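Local coordinates for protein phiAB6 tailspike (Unidentified phage, PDB 5JS4) that fragments the exopolysaccharide of Acinetobacter baumannii as the trimeric beta-helical tailspike of a bacteriophage, at residues I370-Y373 against N374-V377; F385-T388 against N389-L392; P322-G326 against K327-I331. All blocks are in the same frame, centred on the assembly; numbering follows the deposited sequence.

Contact 1 (I370-Y373 against N374-V377); sequences INFY and NQIV
At a corner between two strands of the beta-helix, in the loop leaving strand 362-370 for strand 374-379, Q375 reaches back across the turn to the main chain of N371. Its NE2 donates to N371 O at 2.8 Å, with an N-H...O angle of 142°. The donor lies in the carbonyl plane of N371, whereas the oxygen is tilted out of the Q375 amide plane. Q375 CG stands beside its own backbone N (chi1 -72°) and the chain is extended beyond it, which carries the amide over the loop; on the way CG passes 4.0 Å from F372 CB. Here the side chain bridges one corner loop of a parallel beta-helix, where positive phi at N371 and F372 bends the main chain. Y373 and N374 run side by side, ring and amide planes 59° apart, with N374 OD1 3.7 Å from Y373 CD2. N374 ND2 is bound to N397 OD1 in the next coil, just ahead of strand 398-402. F372 turns its ring away to meet F354. N371 ND2 is held by C344 O and also binds a malonic acid molecule, probably from the crystallisation liquor, in a pocket that I370 shares with Y310, R343 and Y394.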
# COMPACT_ATOMS: atom_id res chain seq x y z
N ILE A 370 -3.41 28.17 8.77
CA ILE A 370 -2.85 29.21 7.91
C ILE A 370 -1.88 30.08 8.70
O ILE A 370 -2.24 30.65 9.74
CB ILE A 370 -3.97 30.09 7.31
CG1 ILE A 370 -5.09 29.23 6.69
CG2 ILE A 370 -3.41 31.03 6.26
CD1 ILE A 370 -6.23 28.92 7.63
N ASN A 371 -0.65 30.20 8.19
CA ASN A 371 0.45 30.90 8.86
C ASN A 371 0.88 30.15 10.12
O ASN A 371 0.82 28.92 10.15
CB ASN A 371 0.11 32.38 9.12
CG ASN A 371 -0.25 33.13 7.85
OD1 ASN A 371 0.38 32.94 6.80
ND2 ASN A 371 -1.27 33.97 7.93
N PHE A 372 1.30 30.87 11.16
CA PHE A 372 1.94 30.31 12.36
C PHE A 372 3.39 29.88 12.08
O PHE A 372 3.80 29.70 10.93
CB PHE A 372 1.17 29.12 12.96
CG PHE A 372 -0.20 29.47 13.46
CD1 PHE A 372 -0.37 30.07 14.71
CD2 PHE A 372 -1.33 29.18 12.70
CE1 PHE A 372 -1.64 30.38 15.18
CE2 PHE A 372 -2.59 29.49 13.17
CZ PHE A 372 -2.75 30.09 14.41
N TYR A 373 4.14 29.72 13.16
CA TYR A 373 5.54 29.30 13.10
C TYR A 373 5.58 27.78 12.97
O TYR A 373 5.92 27.25 11.91
CB TYR A 373 6.28 29.80 14.35
CG TYR A 373 7.77 29.57 14.35
CD1 TYR A 373 8.61 30.34 13.55
CD2 TYR A 373 8.34 28.61 15.18
CE1 TYR A 373 9.98 30.14 13.57
CE2 TYR A 373 9.71 28.41 15.20
CZ TYR A 373 10.52 29.18 14.39
OH TYR A 373 11.89 28.98 14.41
N ASN A 374 5.22 27.09 14.05
CA ASN A 374 4.87 25.68 13.99
C ASN A 374 3.35 25.60 14.08
O ASN A 374 2.75 26.21 14.96
CB ASN A 374 5.50 24.90 15.16
CG ASN A 374 7.01 24.92 15.13
OD1 ASN A 374 7.66 25.14 16.16
ND2 ASN A 374 7.59 24.69 13.96
N GLN A 375 2.73 24.87 13.16
CA GLN A 375 1.28 24.79 13.16
C GLN A 375 0.80 23.76 14.19
O GLN A 375 0.05 24.10 15.10
CB GLN A 375 0.74 24.53 11.75
CG GLN A 375 0.89 25.77 10.88
CD GLN A 375 0.57 25.55 9.42
OE1 GLN A 375 0.80 24.46 8.88
NE2 GLN A 375 0.07 26.58 8.76
N ILE A 376 1.29 22.53 14.08
CA ILE A 376 1.02 21.50 15.07
C ILE A 376 2.29 21.23 15.85
O ILE A 376 3.30 20.83 15.28
CB ILE A 376 0.54 20.19 14.40
CG1 ILE A 376 -0.74 20.43 13.58
CG2 ILE A 376 0.34 19.10 15.44
CD1 ILE A 376 -1.98 20.70 14.40
N VAL A 377 2.24 21.46 17.16
CA VAL A 377 3.36 21.19 18.05
C VAL A 377 3.03 19.94 18.85
O VAL A 377 2.17 19.96 19.72
CB VAL A 377 3.64 22.37 19.00
CG1 VAL A 377 4.80 22.05 19.94
CG2 VAL A 377 3.95 23.63 18.19

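Contact 2 (F385-T388 against N389-L392); sequences FNFT and NAWL
The backbone runs as a strand through F385-T388, turns a corner at N389 with phi and psi both positive, and leaves in a second strand direction through A390-L392, the two short strand directions 75° apart. F387 and A390 meet within the corner: ring atom F387 CE1 touches the methyl A390 CB at 3.5 Å, and the next ring atom, CZ, lies 4.1 Å from L392 CD1. The ring gets there with its CG anti to the backbone N (chi1 -167°) and beside the carbonyl carbon, which leans it forward along the chain, and L392 comes to it from the opposite direction. A390 and L392, two residues apart on the second strand, both point toward F387. This is the interior of a right-handed parallel beta-helix, the fold of the pectate lyase-like family, in which each coil bends from one sheet face to the next and apolar side chains fill the bore; I364 and I418 pack round F387, and F420 meets L392. On the other side of the chain T388 and N389 lie side by side. N389 ND2 donates to T388 OG1 at 2.7 Å, the hydroxyl lying in the amide plane, although the bond is bent to 140° at the hydrogen. T388 OG1, anti to its own N, has a second partner in H416 O, while N389 ND2 makes a weak bond to N417 OD1. This outward side reaches the trimer interface: N389 packs on N386 of a second subunit, and W391 on A362 of the same neighbour.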
# COMPACT_ATOMS: atom_id res chain seq x y z
N PHE A 385 -1.08 7.99 17.22
CA PHE A 385 -1.30 9.38 16.83
C PHE A 385 -1.76 9.41 15.38
O PHE A 385 -0.99 9.08 14.48
CB PHE A 385 0.01 10.15 17.00
CG PHE A 385 -0.11 11.64 16.80
CD1 PHE A 385 -0.03 12.20 15.53
CD2 PHE A 385 -0.27 12.49 17.89
CE1 PHE A 385 -0.11 13.57 15.34
CE2 PHE A 385 -0.36 13.87 17.71
CZ PHE A 385 -0.28 14.40 16.44
N ASN A 386 -3.01 9.80 15.15
CA ASN A 386 -3.60 9.74 13.82
C ASN A 386 -3.95 11.13 13.31
O ASN A 386 -4.66 11.88 13.98
CB ASN A 386 -4.83 8.83 13.85
CG ASN A 386 -4.51 7.44 14.34
OD1 ASN A 386 -5.09 6.95 15.31
ND2 ASN A 386 -3.55 6.79 13.68
N PHE A 387 -3.44 11.44 12.13
CA PHE A 387 -3.49 12.78 11.55
C PHE A 387 -3.91 12.64 10.09
O PHE A 387 -3.23 11.99 9.31
CB PHE A 387 -2.10 13.41 11.65
CG PHE A 387 -2.06 14.88 11.38
CD1 PHE A 387 -2.13 15.38 10.09
CD2 PHE A 387 -1.92 15.78 12.43
CE1 PHE A 387 -2.08 16.74 9.85
CE2 PHE A 387 -1.87 17.14 12.19
CZ PHE A 387 -1.95 17.63 10.90
N THR A 388 -5.04 13.25 9.71
CA THR A 388 -5.51 13.14 8.32
C THR A 388 -6.31 14.34 7.85
O THR A 388 -6.93 15.04 8.64
CB THR A 388 -6.34 11.84 8.12
OG1 THR A 388 -6.50 11.58 6.71
CG2 THR A 388 -7.72 11.95 8.79
N ASN A 389 -6.30 14.55 6.53
CA ASN A 389 -7.16 15.53 5.87
C ASN A 389 -6.92 16.93 6.40
O ASN A 389 -7.75 17.52 7.09
CB ASN A 389 -8.65 15.14 5.98
CG ASN A 389 -9.02 13.97 5.08
OD1 ASN A 389 -9.88 14.10 4.19
ND2 ASN A 389 -8.36 12.84 5.28
N ALA A 390 -5.74 17.45 6.08
CA ALA A 390 -5.29 18.73 6.60
C ALA A 390 -4.70 19.57 5.48
O ALA A 390 -3.92 19.07 4.67
CB ALA A 390 -4.26 18.52 7.69
N TRP A 391 -5.09 20.84 5.44
CA TRP A 391 -4.52 21.81 4.52
C TRP A 391 -3.69 22.77 5.37
O TRP A 391 -4.24 23.56 6.14
CB TRP A 391 -5.62 22.51 3.72
CG TRP A 391 -6.45 21.51 2.95
CD1 TRP A 391 -6.01 20.36 2.37
CD2 TRP A 391 -7.86 21.57 2.68
NE1 TRP A 391 -7.04 19.69 1.77
CE2 TRP A 391 -8.19 20.41 1.94
CE3 TRP A 391 -8.87 22.49 2.99
CZ2 TRP A 391 -9.49 20.15 1.51
CZ3 TRP A 391 -10.17 22.22 2.56
CH2 TRP A 391 -10.46 21.06 1.83
N LEU A 392 -2.37 22.66 5.23
CA LEU A 392 -1.43 23.34 6.11
C LEU A 392 -0.62 24.33 5.28
O LEU A 392 0.36 23.95 4.62
CB LEU A 392 -0.52 22.31 6.79
CG LEU A 392 -1.25 21.25 7.64
CD1 LEU A 392 -0.26 20.29 8.27
CD2 LEU A 392 -2.12 21.89 8.70

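Contact 3 (P322-G326 against K327-I331); sequences PDLQG and KTAFI
K327, L324 and G326 bring together the two halves of a type II beta turn that runs from L324 to K327. The turn is closed by the backbone bond from K327 N to L324 O, 3.0 Å long. G326, with positive phi, has the left-handed conformation that suits glycine at the third position of such a turn. The side chain of K327 then folds back along the loop. Its CG stands beside the backbone N (chi1 -65°), the chain is extended from there on, and NZ donates to D323 O at 2.9 Å, the donor tilted 31° from the carbonyl plane. CD and CE lie alongside the same oxygen, CD at 3.4 Å. The D323 carboxylate is not in contact with this ammonium: D323 OD1 is 5.3 Å from K327 NZ. On the buried side L324 sends its end forward to A329, and L324 CD2 lies 4.1 Å from A329 CA. L324 and A329 both rest on V317 of strand 313-318, so the loop is seated on the strand that precedes it. Beyond the turn the chain enters strand 328-333, which lies between strands 290-291 and 353-358 in a parallel sheet of the beta-helix.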
# COMPACT_ATOMS: atom_id res chain seq x y z
N PRO A 322 1.78 41.14 21.84
CA PRO A 322 3.06 40.89 22.52
C PRO A 322 3.05 39.64 23.41
O PRO A 322 4.06 38.95 23.51
CB PRO A 322 3.27 42.15 23.36
CG PRO A 322 2.50 43.21 22.66
CD PRO A 322 1.31 42.52 22.07
N ASP A 323 1.91 39.35 24.03
CA ASP A 323 1.79 38.21 24.94
C ASP A 323 1.80 36.85 24.25
O ASP A 323 1.89 35.82 24.92
CB ASP A 323 0.52 38.35 25.79
CG ASP A 323 0.55 39.58 26.70
OD1 ASP A 323 1.59 39.82 27.35
OD2 ASP A 323 -0.47 40.30 26.76
N LEU A 324 1.71 36.83 22.92
CA LEU A 324 1.79 35.58 22.15
C LEU A 324 3.14 35.36 21.46
O LEU A 324 3.41 34.26 20.98
CB LEU A 324 0.66 35.51 21.11
CG LEU A 324 -0.74 35.22 21.67
CD1 LEU A 324 -1.80 35.49 20.61
CD2 LEU A 324 -0.85 33.79 22.18
N GLN A 325 3.99 36.39 21.42
CA GLN A 325 5.30 36.28 20.76
C GLN A 325 6.10 35.10 21.32
O GLN A 325 6.29 35.00 22.53
CB GLN A 325 6.11 37.57 20.91
CG GLN A 325 7.40 37.58 20.10
CD GLN A 325 8.16 38.89 20.20
OE1 GLN A 325 8.03 39.61 21.19
NE2 GLN A 325 8.96 39.20 19.18
N GLY A 326 6.55 34.22 20.43
CA GLY A 326 7.39 33.08 20.81
C GLY A 326 6.67 31.98 21.57
O GLY A 326 7.31 31.11 22.15
N LYS A 327 5.34 32.01 21.56
CA LYS A 327 4.54 31.04 22.31
C LYS A 327 3.57 30.29 21.40
O LYS A 327 3.39 30.66 20.24
CB LYS A 327 3.73 31.75 23.40
CG LYS A 327 4.57 32.39 24.49
CD LYS A 327 3.68 33.04 25.54
CE LYS A 327 4.46 33.92 26.50
NZ LYS A 327 3.58 34.94 27.14
N THR A 328 2.97 29.25 21.95
CA THR A 328 1.89 28.54 21.27
C THR A 328 0.54 29.08 21.74
O THR A 328 0.33 29.26 22.94
CB THR A 328 1.95 27.02 21.51
OG1 THR A 328 3.30 26.56 21.35
CG2 THR A 328 1.05 26.30 20.53
N ALA A 329 -0.37 29.33 20.80
CA ALA A 329 -1.66 29.97 21.10
C ALA A 329 -2.54 29.10 21.99
O ALA A 329 -3.19 29.61 22.91
CB ALA A 329 -2.38 30.32 19.82
N PHE A 330 -2.59 27.81 21.70
CA PHE A 330 -3.34 26.84 22.48
C PHE A 330 -2.39 25.81 23.09
O PHE A 330 -1.60 25.20 22.37
CB PHE A 330 -4.34 26.10 21.60
CG PHE A 330 -5.56 26.90 21.26
CD1 PHE A 330 -6.64 26.95 22.13
CD2 PHE A 330 -5.66 27.57 20.05
CE1 PHE A 330 -7.77 27.67 21.82
CE2 PHE A 330 -6.79 28.30 19.74
CZ PHE A 330 -7.85 28.35 20.62
N ILE A 331 -2.48 25.61 24.40
CA ILE A 331 -1.70 24.58 25.07
C ILE A 331 -2.61 23.53 25.71
O ILE A 331 -3.80 23.77 25.90
CB ILE A 331 -0.72 25.16 26.12
CG1 ILE A 331 -1.47 25.93 27.22
CG2 ILE A 331 0.29 26.06 25.43
CD1 ILE A 331 -0.61 26.29 28.42

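Overall arrangement
From the N terminus, contact 3 comes first, closing the turn that leads from strand 313-318 into strand 328-333. Contact 1 follows, shaping the loop between strands 362-370 and 374-379, and contact 2 bends strand 381-393 round its corner shortly afterwards. The three lie in series along the chain; none nests in or crosses another. Contacts 1 and 3 both lead into the same parallel sheet, where strand 353-358 separates strands 328-333 and 374-379, and their centres are about 11 Å apart. Contacts 1 and 2 touch directly: Q375 OE1 packs on L392 CB and I376 CG1 on F387 CE2. Contact 2 alone also faces neighbouring subunits.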